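Local coordinates for short chain dehydrogenase/reductase (Acinetobacter baumannii, PDB 4IUY), which probably catalyses NAD(P)(H)-dependent oxidation or reduction of a substrate not yet identified, as a Rossmann-fold member of the short-chain dehydrogenase/reductase family, at residues Asn21-Val25 / Leu248-Ala254; Arg156-Ile160 / Leu196-Asn202. All coordinates share one frame; numbering follows the deposited sequence.

In the fold
Both contacts lie on the same Rossmann fold, each about 17 Å from the centre of the chain, with their centres 15 Å apart. Interaction 1 ties the N-terminal loop ahead of strand 29-32 to the end of helix 244-251, late in the sequence. Interaction 2 falls between these two segments in sequence and starts the pairing of strands 159-163 and 202-208, adjacent members of the parallel sheet, joined through helix 176-196. The two meet where L250 O packs against S159 CB, so the end of helix 244-251 sits against the beginning of these strands. Interaction 1 also reaches the second subunit; interaction 2 touches the second and third.

Interaction 1: Asn21-Val25 / Leu248-Ala254; sequences NIFDV and LLLASQA
I22 and F23 pack against A254 and S252, joining the N-terminal loop of the Rossmann fold to the end of helix 244-251. The loop makes a type I beta turn from N21 to D24, and its direct hydrogen bond across the contact runs from A254 N to I22 O (3.0 Å). That bond is bent, 135° at the hydrogen, and the donor is tilted from the carbonyl plane. At the exposed side one water bridges the segments, donating to D24 O (2.8 Å) and accepting from Q253 N (2.9 Å). Just beside the direct bond the A254 methyl touches two side chains: I22 CG1 at 3.8 Å and, obliquely, F23 CE1 at 3.5 Å. I22 CG1 sits between its own backbone N and carbonyl carbon (chi1 65°), which brings it to this methyl and also over one face of the F23 ring, toward the rim. The ring's edge points at the helix backbone, with L249 CA near its plane, 3.9 Å from F23 CE1. Further along the loop, V25 CG1 packs loosely on A251 and S252 CB, and CG2 faces L248 CD2.

A second layer fixes these groups. S252 OG bonds back to L248 O at 2.6 Å, which holds the hydroxyl beside F23 CA. N21 OD1 accepts from F23 N in an Asx turn, the donor lying well above the side-chain carbonyl plane. Farther out, F47 of helix 38-49 packs on V25, L248 and A251. The contact is also part of a subunit interface: G245 of the second subunit packs against F23, L249 and A254, and the F23 ring stacks on the ring of F23 of that subunit.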
# COMPACT_ATOMS: atom_id res chain seq x y z
N ASN D 21 -11.57 -23.75 -22.51
CA ASN D 21 -11.96 -22.49 -21.86
C ASN D 21 -11.54 -22.43 -20.40
O ASN D 21 -12.15 -23.09 -19.53
CB ASN D 21 -13.46 -22.22 -22.00
CG ASN D 21 -13.88 -20.91 -21.32
OD1 ASN D 21 -13.05 -20.02 -21.09
ND2 ASN D 21 -15.17 -20.77 -21.04
N ILE D 22 -10.51 -21.62 -20.13
CA ILE D 22 -9.93 -21.54 -18.79
C ILE D 22 -10.81 -20.77 -17.82
O ILE D 22 -10.59 -20.83 -16.62
CB ILE D 22 -8.51 -20.93 -18.77
CG1 ILE D 22 -8.52 -19.47 -19.23
CG2 ILE D 22 -7.58 -21.74 -19.64
CD1 ILE D 22 -7.12 -18.86 -19.29
N PHE D 23 -11.81 -20.06 -18.36
CA PHE D 23 -12.75 -19.31 -17.52
C PHE D 23 -14.03 -20.08 -17.29
O PHE D 23 -15.04 -19.52 -16.89
CB PHE D 23 -13.07 -17.96 -18.12
CG PHE D 23 -11.89 -17.06 -18.24
CD1 PHE D 23 -11.38 -16.42 -17.12
CD2 PHE D 23 -11.26 -16.88 -19.47
CE1 PHE D 23 -10.29 -15.59 -17.22
CE2 PHE D 23 -10.15 -16.05 -19.58
CZ PHE D 23 -9.67 -15.39 -18.46
N ASP D 24 -13.99 -21.38 -17.58
CA ASP D 24 -15.18 -22.21 -17.47
C ASP D 24 -15.78 -22.29 -16.07
O ASP D 24 -15.09 -22.62 -15.10
CB ASP D 24 -14.86 -23.62 -17.98
CG ASP D 24 -16.04 -24.55 -17.89
OD1 ASP D 24 -17.07 -24.25 -18.53
OD2 ASP D 24 -15.93 -25.59 -17.22
N VAL D 25 -17.09 -22.02 -15.97
CA VAL D 25 -17.81 -22.19 -14.71
C VAL D 25 -19.05 -23.05 -14.92
O VAL D 25 -19.91 -23.16 -14.04
CB VAL D 25 -18.20 -20.82 -14.07
CG1 VAL D 25 -16.93 -20.01 -13.75
CG2 VAL D 25 -19.13 -20.04 -14.96
N LEU D 248 -15.20 -13.76 -13.38
CA LEU D 248 -14.99 -15.03 -14.02
C LEU D 248 -13.57 -15.54 -13.78
O LEU D 248 -13.37 -16.74 -13.53
CB LEU D 248 -15.30 -14.95 -15.52
CG LEU D 248 -16.78 -14.84 -15.91
CD1 LEU D 248 -16.96 -14.81 -17.39
CD2 LEU D 248 -17.62 -15.96 -15.30
N LEU D 249 -12.60 -14.62 -13.79
CA LEU D 249 -11.22 -14.96 -13.47
C LEU D 249 -11.09 -15.61 -12.10
O LEU D 249 -10.46 -16.65 -11.96
CB LEU D 249 -10.33 -13.70 -13.49
CG LEU D 249 -8.87 -13.84 -13.06
CD1 LEU D 249 -8.07 -14.69 -14.07
CD2 LEU D 249 -8.24 -12.49 -12.84
N LEU D 250 -11.67 -14.98 -11.08
CA LEU D 250 -11.51 -15.40 -9.69
C LEU D 250 -12.41 -16.58 -9.30
O LEU D 250 -12.28 -17.12 -8.20
CB LEU D 250 -11.74 -14.22 -8.75
CG LEU D 250 -10.76 -13.06 -8.96
CD1 LEU D 250 -11.10 -11.91 -8.02
CD2 LEU D 250 -9.30 -13.52 -8.78
N ALA D 251 -13.34 -16.94 -10.19
CA ALA D 251 -14.22 -18.07 -9.93
C ALA D 251 -13.82 -19.32 -10.72
O ALA D 251 -14.42 -20.38 -10.57
CB ALA D 251 -15.65 -17.72 -10.22
N SER D 252 -12.83 -19.19 -11.59
CA SER D 252 -12.51 -20.31 -12.47
C SER D 252 -11.07 -20.80 -12.29
O SER D 252 -10.31 -20.31 -11.44
CB SER D 252 -12.79 -19.94 -13.93
OG SER D 252 -12.01 -18.81 -14.35
N GLN D 253 -10.73 -21.81 -13.07
CA GLN D 253 -9.39 -22.34 -13.11
C GLN D 253 -8.36 -21.25 -13.45
O GLN D 253 -7.27 -21.23 -12.89
CB GLN D 253 -9.33 -23.49 -14.13
CG GLN D 253 -7.92 -23.92 -14.53
CD GLN D 253 -7.89 -25.21 -15.33
OE1 GLN D 253 -7.81 -26.30 -14.75
NE2 GLN D 253 -7.98 -25.11 -16.65
N ALA D 254 -8.76 -20.32 -14.31
CA ALA D 254 -7.88 -19.23 -14.73
C ALA D 254 -7.24 -18.49 -13.56
O ALA D 254 -6.14 -17.95 -13.69
CB ALA D 254 -8.64 -18.26 -15.61
O HOH W 1 -12.45 -23.46 -14.76

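Interaction 2: Arg156-Ile160 / Leu196-Asn202; sequences RKGSI and LARFGIN
R156 O and F199 O are linked by a water that donates to both, at the entrance to a parallel strand pair of the Rossmann fold. The two strands, 159-163 and 202-208, are joined by helix 176-196 in a beta-alpha-beta crossover, and the contact lies where both begin. The R156 guanidinium turns the other way, to a salt bridge with D107. K157 then lays CB against G200 O at 3.4 Å, and its extended chain leads off from the contact. The G158 carbonyl O is approached twice from the segment leading into strand 202-208: I201 CA-H points at it from 3.3 Å, and N202 N gives it a weak hydrogen bond. I201 CG1 runs alongside the G158 backbone, closest at its N.

S159 pairs with N202 in the parallel bridge, their side chains on the same face of the sheet. With OG anti to the carbonyl carbon (chi1 -64°), the S159 hydroxyl donates to N202 OD1 over 2.7 Å, in the amide plane and on a lone pair. The other end of that amide, ND2, donates to I258 O and to a water, so both ends of the N202 side chain are held and its flip is probably fixed. I160 N gives a nearly straight bond to N202 O (3.0 Å, 163° at the hydrogen), the first strong backbone rung, and the pairing continues to N204. On the opposite face from S159, where V148 of helix 126-153 touches both I160 and L196, the I160 and I201 side chains cross at a slant, and I160 CD1 lies 4.1 Å from I201 CG2 and 4.2 Å from L196 CD1.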
# COMPACT_ATOMS: atom_id res chain seq x y z
N ARG D 156 -13.65 -30.39 -1.40
CA ARG D 156 -13.77 -29.56 -2.59
C ARG D 156 -12.83 -28.36 -2.51
O ARG D 156 -12.80 -27.66 -1.50
CB ARG D 156 -15.24 -29.10 -2.73
CG ARG D 156 -15.55 -28.17 -3.93
CD ARG D 156 -15.38 -28.88 -5.28
NE ARG D 156 -16.14 -30.12 -5.41
CZ ARG D 156 -17.38 -30.19 -5.87
NH1 ARG D 156 -18.01 -29.09 -6.27
NH2 ARG D 156 -17.99 -31.37 -5.94
N LYS D 157 -12.09 -28.11 -3.59
CA LYS D 157 -11.11 -27.03 -3.64
C LYS D 157 -11.72 -25.78 -4.28
O LYS D 157 -11.41 -25.44 -5.43
CB LYS D 157 -9.89 -27.48 -4.44
CG LYS D 157 -9.18 -28.66 -3.82
CD LYS D 157 -8.03 -29.16 -4.68
CE LYS D 157 -7.41 -30.41 -4.07
NZ LYS D 157 -6.36 -31.00 -4.94
N GLY D 158 -12.55 -25.07 -3.54
CA GLY D 158 -13.30 -23.96 -4.11
C GLY D 158 -12.68 -22.58 -4.06
O GLY D 158 -11.46 -22.43 -3.88
N SER D 159 -13.52 -21.57 -4.25
CA SER D 159 -13.09 -20.19 -4.32
C SER D 159 -14.03 -19.27 -3.58
O SER D 159 -15.24 -19.48 -3.52
CB SER D 159 -12.99 -19.73 -5.78
OG SER D 159 -11.99 -20.46 -6.47
N ILE D 160 -13.44 -18.23 -3.03
CA ILE D 160 -14.16 -17.17 -2.35
C ILE D 160 -13.80 -15.82 -2.98
O ILE D 160 -12.63 -15.54 -3.23
CB ILE D 160 -13.81 -17.15 -0.87
CG1 ILE D 160 -14.21 -18.47 -0.22
CG2 ILE D 160 -14.49 -15.93 -0.20
CD1 ILE D 160 -13.81 -18.59 1.24
N LEU D 196 -6.33 -20.42 4.37
CA LEU D 196 -7.19 -21.39 3.70
C LEU D 196 -6.53 -22.13 2.53
O LEU D 196 -7.11 -23.08 1.98
CB LEU D 196 -8.49 -20.72 3.24
CG LEU D 196 -9.31 -20.14 4.38
CD1 LEU D 196 -10.60 -19.52 3.85
CD2 LEU D 196 -9.57 -21.24 5.45
N ALA D 197 -5.33 -21.70 2.15
CA ALA D 197 -4.61 -22.33 1.06
C ALA D 197 -4.43 -23.83 1.29
O ALA D 197 -4.53 -24.62 0.34
CB ALA D 197 -3.28 -21.67 0.85
N ARG D 198 -4.25 -24.23 2.54
CA ARG D 198 -4.04 -25.64 2.84
C ARG D 198 -5.23 -26.52 2.46
O ARG D 198 -5.09 -27.74 2.36
CB ARG D 198 -3.67 -25.86 4.32
CG ARG D 198 -4.66 -25.39 5.36
CD ARG D 198 -4.31 -26.03 6.70
NE ARG D 198 -4.88 -25.36 7.87
CZ ARG D 198 -4.98 -25.92 9.07
NH1 ARG D 198 -4.57 -27.18 9.26
NH2 ARG D 198 -5.51 -25.25 10.09
N PHE D 199 -6.40 -25.91 2.25
CA PHE D 199 -7.61 -26.61 1.84
C PHE D 199 -7.89 -26.46 0.34
O PHE D 199 -8.98 -26.82 -0.13
CB PHE D 199 -8.82 -26.10 2.63
CG PHE D 199 -8.64 -26.14 4.12
CD1 PHE D 199 -8.47 -27.34 4.79
CD2 PHE D 199 -8.67 -24.97 4.86
CE1 PHE D 199 -8.31 -27.37 6.17
CE2 PHE D 199 -8.52 -24.99 6.25
CZ PHE D 199 -8.33 -26.20 6.90
N GLY D 200 -6.93 -25.88 -0.39
CA GLY D 200 -7.09 -25.70 -1.83
C GLY D 200 -8.09 -24.62 -2.17
O GLY D 200 -8.58 -24.53 -3.30
N ILE D 201 -8.37 -23.76 -1.20
CA ILE D 201 -9.34 -22.70 -1.40
C ILE D 201 -8.63 -21.37 -1.56
O ILE D 201 -7.96 -20.92 -0.64
CB ILE D 201 -10.29 -22.63 -0.21
CG1 ILE D 201 -11.13 -23.91 -0.16
CG2 ILE D 201 -11.20 -21.41 -0.31
CD1 ILE D 201 -11.90 -24.08 1.12
N ASN D 202 -8.79 -20.74 -2.73
CA ASN D 202 -8.21 -19.41 -2.89
C ASN D 202 -9.23 -18.29 -2.55
O ASN D 202 -10.45 -18.46 -2.74
CB ASN D 202 -7.57 -19.21 -4.29
CG ASN D 202 -8.58 -19.33 -5.43
OD1 ASN D 202 -9.65 -19.93 -5.27
ND2 ASN D 202 -8.23 -18.76 -6.59
O HOH W 2 -11.34 -28.31 0.85
O HOH W 3 -9.26 -22.85 -5.52
O HOH W 4 -10.14 -19.40 -9.00